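Local coordinates for protein phosphodiesterase (Pseudomonas aeruginosa, PDB 4G75) that is a colicin M-like bacteriocin that binds magnesium and probably kills related bacteria by hydrolysing the lipid-linked precursor of peptidoglycan, at residues Pro197-Thr200 with Ala201-Ser204. Residues are numbered along the deposited sequence; the frame is centred on the assembly and turned at random.
With EDO (1,2-ethanediol), chain G.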
ATOM      1  N   PRO A 197       2.968 -15.631 -13.202  1.00 13.71           N
ATOM      2  CA  PRO A 197       3.193 -14.989 -11.908  1.00  9.52           C
ATOM      3  C   PRO A 197       4.224 -13.878 -12.071  1.00 10.67           C
ATOM      4  O   PRO A 197       5.146 -13.990 -12.889  1.00 12.59           O
ATOM      5  CB  PRO A 197       3.756 -16.117 -11.038  1.00 14.56           C
ATOM      6  CG  PRO A 197       3.412 -17.391 -11.767  1.00 27.39           C
ATOM      7  CD  PRO A 197       3.411 -17.032 -13.215  1.00 20.51           C
ATOM      8  N   TYR A 198       4.068 -12.811 -11.298  1.00  7.87           N
ATOM      9  CA  TYR A 198       4.935 -11.662 -11.438  1.00  8.73           C
ATOM     10  C   TYR A 198       5.235 -11.085 -10.075  1.00 16.37           C
ATOM     11  O   TYR A 198       4.319 -10.757  -9.317  1.00 11.21           O
ATOM     12  CB  TYR A 198       4.284 -10.604 -12.330  1.00  9.06           C
ATOM     13  CG  TYR A 198       5.257  -9.574 -12.850  1.00 11.11           C
ATOM     14  CD1 TYR A 198       5.962  -9.790 -14.029  1.00 14.64           C
ATOM     15  CD2 TYR A 198       5.474  -8.391 -12.163  1.00  7.23           C
ATOM     16  CE1 TYR A 198       6.862  -8.844 -14.514  1.00 13.29           C
ATOM     17  CE2 TYR A 198       6.376  -7.445 -12.628  1.00  7.35           C
ATOM     18  CZ  TYR A 198       7.068  -7.679 -13.801  1.00 12.49           C
ATOM     19  OH  TYR A 198       7.955  -6.735 -14.268  1.00 13.59           O
ATOM     20  N   ALA A 199       6.520 -10.980  -9.763  1.00  8.93           N
ATOM     21  CA  ALA A 199       6.951 -10.433  -8.479  1.00 13.32           C
ATOM     22  C   ALA A 199       7.000  -8.926  -8.606  1.00 13.93           C
ATOM     23  O   ALA A 199       7.945  -8.381  -9.176  1.00 12.27           O
ATOM     24  CB  ALA A 199       8.323 -10.979  -8.109  1.00 17.43           C
ATOM     25  N   THR A 200       5.980  -8.245  -8.096  1.00 11.13           N
ATOM     26  CA  THR A 200       5.905  -6.799  -8.293  1.00  8.55           C
ATOM     27  C   THR A 200       7.050  -6.055  -7.598  1.00  7.31           C
ATOM     28  O   THR A 200       7.420  -4.961  -8.014  1.00 13.71           O
ATOM     29  CB  THR A 200       4.539  -6.220  -7.870  1.00 13.73           C
ATOM     30  OG1 THR A 200       4.356  -6.375  -6.458  1.00  7.09           O
ATOM     31  CG2 THR A 200       3.408  -6.929  -8.606  1.00  7.80           C
ATOM     32  N   ALA A 201       7.616  -6.652  -6.554  1.00  7.86           N
ATOM     33  CA  ALA A 201       8.717  -6.011  -5.822  1.00  8.06           C
ATOM     34  C   ALA A 201       9.948  -5.791  -6.695  1.00 18.25           C
ATOM     35  O   ALA A 201      10.791  -4.946  -6.384  1.00 18.98           O
ATOM     36  CB  ALA A 201       9.080  -6.811  -4.575  1.00 10.57           C
ATOM     37  N   LYS A 202      10.060  -6.542  -7.787  1.00 16.46           N
ATOM     38  CA  LYS A 202      11.163  -6.320  -8.721  1.00 23.37           C
ATOM     39  C   LYS A 202      11.122  -4.899  -9.278  1.00 17.75           C
ATOM     40  O   LYS A 202      12.158  -4.320  -9.606  1.00 18.01           O
ATOM     41  CB  LYS A 202      11.125  -7.323  -9.878  1.00 24.09           C
ATOM     42  CG  LYS A 202      12.126  -8.467  -9.765  1.00 58.69           C
ATOM     43  CD  LYS A 202      11.473  -9.768  -9.317  1.00 51.22           C
ATOM     44  CE  LYS A 202      12.434 -10.941  -9.474  1.00 46.14           C
ATOM     45  NZ  LYS A 202      11.729 -12.255  -9.530  1.00 57.57           N
ATOM     46  N   ASP A 203       9.918  -4.341  -9.368  1.00 14.07           N
ATOM     47  CA  ASP A 203       9.702  -3.070 -10.045  1.00  9.22           C
ATOM     48  C   ASP A 203       9.309  -1.938  -9.112  1.00  9.58           C
ATOM     49  O   ASP A 203       9.595  -0.780  -9.385  1.00 12.81           O
ATOM     50  CB  ASP A 203       8.587  -3.206 -11.090  1.00 11.11           C
ATOM     51  CG  ASP A 203       8.974  -4.091 -12.250  1.00 27.99           C
ATOM     52  OD1 ASP A 203      10.178  -4.350 -12.421  1.00 15.58           O
ATOM     53  OD2 ASP A 203       8.066  -4.522 -12.994  1.00 14.35           O
ATOM     54  N   SER A 204       8.620  -2.281  -8.031  1.00  9.19           N
ATOM     55  CA  SER A 204       7.909  -1.283  -7.239  1.00 13.58           C
ATOM     56  C   SER A 204       7.873  -1.689  -5.773  1.00 12.01           C
ATOM     57  O   SER A 204       7.271  -2.702  -5.440  1.00 11.79           O
ATOM     58  CB  SER A 204       6.475  -1.160  -7.773  1.00  8.94           C
ATOM     59  OG  SER A 204       5.652  -0.394  -6.904  1.00 12.66           O
TER
HETATM   60  C1  EDO G 306       9.209 -11.726 -11.524  1.00 35.94           C
HETATM   61  O1  EDO G 306       8.116 -12.561 -11.131  1.00 43.57           O
HETATM   62  C2  EDO G 306       8.680 -10.368 -11.960  1.00 18.53           C
HETATM   63  O2  EDO G 306       9.631  -9.764 -12.846  1.00 31.52           O
HETATM   64  O   HOH W   1      10.797  -5.306 -14.894  1.00 25.60           O
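OD2 of D203 takes two hydrogen bonds: OH of Y198 donates at 2.6 Å, and the backbone N of K169 supplies the other. The phenol meets the syn side of the carboxylate, 25° out of its plane, while OD2 itself lies at the edge of the ring. With CG of Y198 anti to the backbone N (chi1 -163°), the ring tilts off the strand toward the turn, and its hydroxyl reaches D203. A water donates to both the tyrosine OH and OD1 of D203, closing a small polar cycle. A molecule of 1,2-ethanediol, probably from crystallisation, lays its C2 over the centre of one ring face, 3.3 Å above the plane, and its O1 accepts from A199 N at 2.6 Å; the chain of K202, bent at chi2, lays CD 3.6 Å from CB of A199, with NZ near C1 of the diol. Two overlapping type I turns bend the strand's end: K202 N bonds to A199 O, and D203 N to T200 O. S204 N closes a longer alpha-turn on that same T200 O, both of whose bonds measure 2.9 Å. T200 also bonds through OG1 to G212 O and packs on V211, a magnesium-binding residue. OG of S204 bonds to L166 O and caps A207 N. The turn thus leads from strand 188-199, paired here with strand 213-224 through Y198 and I214, into the short helix 205-208.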